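Local coordinates for exported protein (Bacteroides fragilis, PDB 4JX0) that is of unknown function but binds magnesium and pairs a BT_3987-like N-terminal domain with a probable F5/8 type C (discoidin-like) domain, which hints at carbohydrate binding, at residues Y42-L56 with R163-D177. Sequence-based numbering, arbitrary orientation.
Sequences YYGNPYTQLEAINDL and RSSYFVKLNLSIRLD
With CG swung away from the backbone N (chi1 -154°), the ring of Tyr166 lies across the strand pair, one face under the Pro46 carbonyl carbon and Tyr47 N. Its hydroxyl donates to Thr48 OG1, OH to OG1 2.6 Å; threonine suits the spot, being at home in a beta strand and offering an acceptor. The same ring turns an edge to the face of Tyr42, a T-shaped pair with planes at 88°. Tyr42 has its ring between its own N and carbonyl carbon (chi1 58°), and its opposite face takes Arg163: Arg163 NH1 stands 3.3 Å from Tyr42 CZ in a cation-pi contact, while NE of that long side chain forms a salt bridge with Asp24. Pro46, whose rigid ring suits the centre of an inverse gamma turn, leads into the strand.

From there 47-54 runs parallel to 165-174, with Tyr47 level with Phe167 and Asn54 with Ile174. This parallel pair belongs to the large mixed sheet of the N-terminal domain, of the E-set clan: 59-61 flanks it beyond 47-54 and 142-150 beyond 165-174. Backbone bonds alternate, as in Leu50 N to Lys169 O (2.7 Å) and Asn171 N to Leu50 O. The face bearing Leu50, Ala52, Leu170 and Leu172 is largely apolar in its middle, with Leu170 CD1 3.7 Å from Leu50 CB and near Ala52 CB, where a small methyl fits.

The other face, which also carries Phe167 and Ile53, is more polar. Asn171 ND2 donates almost straight to the syn lone pair of Glu51 OE1 at 2.8 Å, in the amide plane, and Tyr47 OH lies 3.3 Å from Lys169 CB, against its extended alkyl chain. At the end of strand 47-54, the Asn54 carboxamide can reach forward, OD1 accepting from Leu56 N in an Asx turn, and Leu56 CD1 meets Leu176 CD2 at 3.8 Å, beside strand 269-276 of the second domain.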
loop_
_atom_site.group_PDB
_atom_site.type_symbol
_atom_site.label_atom_id
_atom_site.label_comp_id
_atom_site.label_asym_id
_atom_site.label_seq_id
_atom_site.Cartn_x
_atom_site.Cartn_y
_atom_site.Cartn_z
ATOM N N TYR A 42 16.780 -7.910 10.807
ATOM C CA TYR A 42 16.070 -7.070 9.839
ATOM C C TYR A 42 17.036 -6.286 8.965
ATOM O O TYR A 42 18.089 -5.856 9.441
ATOM C CB TYR A 42 15.105 -6.090 10.534
ATOM C CG TYR A 42 15.756 -5.157 11.532
ATOM C CD1 TYR A 42 15.857 -5.504 12.870
ATOM C CD2 TYR A 42 16.225 -3.903 11.148
ATOM C CE1 TYR A 42 16.447 -4.648 13.799
ATOM C CE2 TYR A 42 16.826 -3.042 12.064
ATOM C CZ TYR A 42 16.958 -3.429 13.387
ATOM O OH TYR A 42 17.504 -2.580 14.326
ATOM N N TYR A 43 16.662 -6.075 7.694
ATOM C CA TYR A 43 17.478 -5.301 6.764
ATOM C C TYR A 43 17.167 -3.815 6.917
ATOM O O TYR A 43 16.007 -3.432 7.068
ATOM C CB TYR A 43 17.233 -5.750 5.322
ATOM C CG TYR A 43 17.596 -7.196 5.089
ATOM C CD1 TYR A 43 18.923 -7.612 5.101
ATOM C CD2 TYR A 43 16.614 -8.157 4.874
ATOM C CE1 TYR A 43 19.265 -8.947 4.894
ATOM C CE2 TYR A 43 16.943 -9.496 4.656
ATOM C CZ TYR A 43 18.272 -9.889 4.672
ATOM O OH TYR A 43 18.624 -11.205 4.461
ATOM N N GLY A 44 18.206 -2.996 6.882
ATOM C CA GLY A 44 18.065 -1.552 6.979
ATOM C C GLY A 44 17.658 -1.066 8.353
ATOM O O GLY A 44 18.140 -1.583 9.362
ATOM N N ASN A 45 16.783 -0.051 8.393
ATOM C CA ASN A 45 16.315 0.565 9.639
ATOM C C ASN A 45 15.200 -0.248 10.303
ATOM O O ASN A 45 14.460 -0.952 9.608
ATOM C CB ASN A 45 15.806 1.993 9.366
ATOM C CG ASN A 45 16.875 2.973 8.948
ATOM O OD1 ASN A 45 18.061 2.808 9.241
ATOM N ND2 ASN A 45 16.467 4.058 8.308
ATOM N N PRO A 46 15.009 -0.096 11.637
ATOM C CA PRO A 46 13.909 -0.807 12.317
ATOM C C PRO A 46 12.590 -0.054 12.167
ATOM O O PRO A 46 12.049 0.462 13.146
ATOM C CB PRO A 46 14.379 -0.834 13.769
ATOM C CG PRO A 46 15.143 0.417 13.923
ATOM C CD PRO A 46 15.782 0.718 12.597
ATOM N N TYR A 47 12.072 0.023 10.938
ATOM C CA TYR A 47 10.868 0.789 10.659
ATOM C C TYR A 47 10.084 0.193 9.508
ATOM O O TYR A 47 10.662 -0.118 8.465
ATOM C CB TYR A 47 11.265 2.236 10.327
ATOM C CG TYR A 47 10.106 3.171 10.066
ATOM C CD1 TYR A 47 9.191 3.473 11.066
ATOM C CD2 TYR A 47 9.971 3.822 8.842
ATOM C CE1 TYR A 47 8.136 4.358 10.840
ATOM C CE2 TYR A 47 8.925 4.713 8.606
ATOM C CZ TYR A 47 8.015 4.990 9.613
ATOM O OH TYR A 47 6.976 5.861 9.383
ATOM N N THR A 48 8.772 0.032 9.697
ATOM C CA THR A 48 7.873 -0.463 8.662
ATOM C C THR A 48 6.685 0.435 8.632
ATOM O O THR A 48 6.047 0.632 9.665
ATOM C CB THR A 48 7.443 -1.921 8.906
ATOM O OG1 THR A 48 8.604 -2.726 9.018
ATOM C CG2 THR A 48 6.615 -2.478 7.762
ATOM N N GLN A 49 6.391 1.003 7.466
ATOM C CA GLN A 49 5.226 1.847 7.300
ATOM C C GLN A 49 4.133 0.981 6.711
ATOM O O GLN A 49 4.286 0.472 5.599
ATOM C CB GLN A 49 5.542 3.060 6.425
ATOM C CG GLN A 49 4.518 4.174 6.582
ATOM C CD GLN A 49 4.881 5.400 5.788
ATOM O OE1 GLN A 49 4.143 5.819 4.887
ATOM N NE2 GLN A 49 6.013 6.024 6.113
ATOM N N LEU A 50 3.074 0.742 7.489
ATOM C CA LEU A 50 1.924 -0.052 7.069
ATOM C C LEU A 50 0.922 0.906 6.460
ATOM O O LEU A 50 0.826 2.063 6.882
ATOM C CB LEU A 50 1.320 -0.825 8.254
ATOM C CG LEU A 50 1.664 -2.305 8.329
ATOM C CD1 LEU A 50 3.141 -2.521 8.366
ATOM C CD2 LEU A 50 1.007 -2.955 9.534
ATOM N N GLU A 51 0.192 0.437 5.450
ATOM C CA GLU A 51 -0.815 1.244 4.773
ATOM C C GLU A 51 -2.198 0.701 5.070
ATOM O O GLU A 51 -2.415 -0.515 5.095
ATOM C CB GLU A 51 -0.567 1.275 3.254
ATOM C CG GLU A 51 0.729 1.951 2.842
ATOM C CD GLU A 51 0.894 3.397 3.259
ATOM O OE1 GLU A 51 -0.091 4.162 3.162
ATOM O OE2 GLU A 51 2.007 3.765 3.703
ATOM N N ALA A 52 -3.122 1.616 5.322
ATOM C CA ALA A 52 -4.524 1.327 5.580
ATOM C C ALA A 52 -5.378 2.318 4.801
ATOM O O ALA A 52 -4.882 3.385 4.408
ATOM C CB ALA A 52 -4.817 1.427 7.065
ATOM N N ILE A 53 -6.644 1.967 4.555
ATOM C CA ILE A 53 -7.550 2.850 3.824
ATOM C C ILE A 53 -8.904 2.919 4.518
ATOM O O ILE A 53 -9.386 1.917 5.043
ATOM C CB ILE A 53 -7.720 2.484 2.325
ATOM C CG1 ILE A 53 -8.228 1.030 2.110
ATOM C CG2 ILE A 53 -6.447 2.761 1.540
ATOM C CD1 ILE A 53 -9.639 0.973 1.509
ATOM N N ASN A 54 -9.507 4.120 4.507
ATOM C CA ASN A 54 -10.813 4.383 5.090
ATOM C C ASN A 54 -11.760 4.821 3.984
ATOM O O ASN A 54 -11.379 5.602 3.116
ATOM C CB ASN A 54 -10.717 5.439 6.181
ATOM C CG ASN A 54 -11.951 5.532 7.050
ATOM O OD1 ASN A 54 -12.935 6.181 6.698
ATOM N ND2 ASN A 54 -11.952 4.851 8.189
ATOM N N ASP A 55 -12.993 4.310 4.018
ATOM C CA ASP A 55 -14.016 4.608 3.024
ATOM C C ASP A 55 -15.122 5.469 3.635
ATOM O O ASP A 55 -16.259 5.406 3.179
ATOM C CB ASP A 55 -14.586 3.289 2.486
ATOM C CG ASP A 55 -15.223 2.359 3.515
ATOM O OD1 ASP A 55 -15.182 2.687 4.719
ATOM O OD2 ASP A 55 -15.719 1.277 3.115
ATOM N N LEU A 56 -14.780 6.258 4.678
ATOM C CA LEU A 56 -15.694 7.091 5.454
ATOM C C LEU A 56 -16.679 6.239 6.296
ATOM O O LEU A 56 -17.628 6.791 6.851
ATOM C CB LEU A 56 -16.451 8.094 4.570
ATOM C CG LEU A 56 -15.596 8.884 3.580
ATOM C CD1 LEU A 56 -16.437 9.868 2.828
ATOM C CD2 LEU A 56 -14.458 9.604 4.278
ATOM N N ARG A 163 19.545 -3.267 18.170
ATOM C CA ARG A 163 18.737 -4.257 17.432
ATOM C C ARG A 163 17.791 -5.078 18.357
ATOM O O ARG A 163 17.594 -6.268 18.133
ATOM C CB ARG A 163 19.631 -5.195 16.591
ATOM C CG ARG A 163 20.367 -4.458 15.492
ATOM C CD ARG A 163 21.204 -5.352 14.603
ATOM N NE ARG A 163 21.673 -4.643 13.406
ATOM C CZ ARG A 163 20.950 -4.412 12.312
ATOM N NH1 ARG A 163 19.693 -4.839 12.233
ATOM N NH2 ARG A 163 21.482 -3.758 11.284
ATOM N N SER A 164 17.205 -4.433 19.378
ATOM C CA SER A 164 16.255 -5.061 20.307
ATOM C C SER A 164 14.857 -4.425 20.247
ATOM O O SER A 164 13.941 -4.953 20.882
ATOM C CB SER A 164 16.775 -4.969 21.739
ATOM O OG SER A 164 17.008 -3.627 22.141
ATOM N N SER A 165 14.689 -3.299 19.514
ATOM C CA SER A 165 13.409 -2.601 19.403
ATOM C C SER A 165 13.076 -2.299 17.942
ATOM O O SER A 165 13.977 -2.224 17.095
ATOM C CB SER A 165 13.436 -1.312 20.217
ATOM O OG SER A 165 14.538 -0.491 19.862
ATOM N N TYR A 166 11.772 -2.154 17.653
ATOM C CA TYR A 166 11.261 -1.887 16.307
ATOM C C TYR A 166 10.127 -0.868 16.339
ATOM O O TYR A 166 9.390 -0.801 17.323
ATOM C CB TYR A 166 10.764 -3.188 15.673
ATOM C CG TYR A 166 10.809 -3.191 14.166
ATOM C CD1 TYR A 166 9.747 -2.709 13.419
ATOM C CD2 TYR A 166 11.876 -3.748 13.486
ATOM C CE1 TYR A 166 9.769 -2.741 12.031
ATOM C CE2 TYR A 166 11.894 -3.814 12.099
ATOM C CZ TYR A 166 10.840 -3.309 11.372
ATOM O OH TYR A 166 10.928 -3.351 10.005
ATOM N N PHE A 167 9.984 -0.088 15.252
ATOM C CA PHE A 167 8.954 0.944 15.125
ATOM C C PHE A 167 8.021 0.648 13.957
ATOM O O PHE A 167 8.471 0.210 12.901
ATOM C CB PHE A 167 9.608 2.316 14.945
ATOM C CG PHE A 167 10.496 2.660 16.114
ATOM C CD1 PHE A 167 9.949 3.084 17.316
ATOM C CD2 PHE A 167 11.864 2.426 16.060
ATOM C CE1 PHE A 167 10.757 3.341 18.420
ATOM C CE2 PHE A 167 12.674 2.677 17.168
ATOM C CZ PHE A 167 12.115 3.134 18.342
ATOM N N VAL A 168 6.716 0.853 14.162
ATOM C CA VAL A 168 5.699 0.612 13.141
ATOM C C VAL A 168 4.806 1.830 13.066
ATOM O O VAL A 168 4.390 2.342 14.106
ATOM C CB VAL A 168 4.882 -0.674 13.438
ATOM C CG1 VAL A 168 3.861 -0.947 12.343
ATOM C CG2 VAL A 168 5.798 -1.883 13.618
ATOM N N LYS A 169 4.568 2.335 11.841
ATOM C CA LYS A 169 3.655 3.453 11.592
ATOM C C LYS A 169 2.551 2.961 10.699
ATOM O O LYS A 169 2.815 2.399 9.628
ATOM C CB LYS A 169 4.322 4.688 10.955
ATOM C CG LYS A 169 3.292 5.792 10.634
ATOM C CD LYS A 169 3.915 7.095 10.213
ATOM C CE LYS A 169 2.879 8.166 9.975
ATOM N NZ LYS A 169 3.508 9.429 9.508
ATOM N N LEU A 170 1.311 3.197 11.122
ATOM C CA LEU A 170 0.156 2.847 10.329
ATOM C C LEU A 170 -0.302 4.106 9.642
ATOM O O LEU A 170 -0.866 4.980 10.293
ATOM C CB LEU A 170 -0.936 2.245 11.213
ATOM C CG LEU A 170 -2.177 1.750 10.500
ATOM C CD1 LEU A 170 -1.846 0.664 9.494
ATOM C CD2 LEU A 170 -3.189 1.242 11.492
ATOM N N ASN A 171 -0.001 4.226 8.336
ATOM C CA ASN A 171 -0.384 5.380 7.524
ATOM C C ASN A 171 -1.818 5.166 7.038
ATOM O O ASN A 171 -2.133 4.104 6.490
ATOM C CB ASN A 171 0.589 5.568 6.349
ATOM C CG ASN A 171 0.363 6.849 5.570
ATOM O OD1 ASN A 171 0.532 7.955 6.103
ATOM N ND2 ASN A 171 -0.079 6.746 4.312
ATOM N N LEU A 172 -2.686 6.165 7.247
ATOM C CA LEU A 172 -4.091 6.067 6.886
ATOM C C LEU A 172 -4.422 7.102 5.831
ATOM O O LEU A 172 -3.958 8.238 5.924
ATOM C CB LEU A 172 -4.927 6.276 8.150
ATOM C CG LEU A 172 -6.326 5.693 8.104
ATOM C CD1 LEU A 172 -6.656 4.972 9.382
ATOM C CD2 LEU A 172 -7.334 6.762 7.857
ATOM N N SER A 173 -5.204 6.699 4.817
ATOM C CA SER A 173 -5.603 7.557 3.695
ATOM C C SER A 173 -7.023 7.203 3.233
ATOM O O SER A 173 -7.403 6.041 3.291
ATOM C CB SER A 173 -4.611 7.421 2.535
ATOM O OG SER A 173 -4.218 6.077 2.308
ATOM N N ILE A 174 -7.811 8.203 2.782
ATOM C CA ILE A 174 -9.199 7.964 2.369
ATOM C C ILE A 174 -9.279 7.397 0.931
ATOM O O ILE A 174 -8.669 7.922 -0.007
ATOM C CB ILE A 174 -10.085 9.238 2.503
ATOM C CG1 ILE A 174 -10.282 9.598 3.991
ATOM C CG2 ILE A 174 -11.460 9.037 1.827
ATOM C CD1 ILE A 174 -10.629 11.056 4.210
ATOM N N ARG A 175 -10.099 6.349 0.783
ATOM C CA ARG A 175 -10.391 5.720 -0.502
ATOM C C ARG A 175 -11.781 5.101 -0.437
ATOM O O ARG A 175 -12.013 4.153 0.321
ATOM C CB ARG A 175 -9.353 4.655 -0.882
ATOM C CG ARG A 175 -9.624 4.019 -2.250
ATOM C CD ARG A 175 -8.487 3.141 -2.720
ATOM N NE ARG A 175 -8.636 1.757 -2.260
ATOM C CZ ARG A 175 -7.684 0.832 -2.317
ATOM N NH1 ARG A 175 -6.485 1.128 -2.812
ATOM N NH2 ARG A 175 -7.921 -0.401 -1.874
ATOM N N LEU A 176 -12.682 5.582 -1.277
ATOM C CA LEU A 176 -14.038 5.051 -1.312
ATOM C C LEU A 176 -14.039 3.732 -2.077
ATOM O O LEU A 176 -13.117 3.467 -2.848
ATOM C CB LEU A 176 -14.995 6.058 -1.962
ATOM C CG LEU A 176 -14.884 7.527 -1.510
ATOM C CD1 LEU A 176 -15.783 8.399 -2.328
ATOM C CD2 LEU A 176 -15.193 7.666 -0.027
ATOM N N ASP A 177 -15.035 2.893 -1.850
ATOM C CA ASP A 177 -15.187 1.633 -2.580
ATOM C C ASP A 177 -16.307 1.917 -3.540
ATOM O O ASP A 177 -17.432 1.436 -3.350
ATOM C CB ASP A 177 -15.476 0.459 -1.619
ATOM C CG ASP A 177 -15.814 -0.873 -2.252
ATOM O OD1 ASP A 177 -15.398 -1.103 -3.414
ATOM O OD2 ASP A 177 -16.518 -1.688 -1.590
#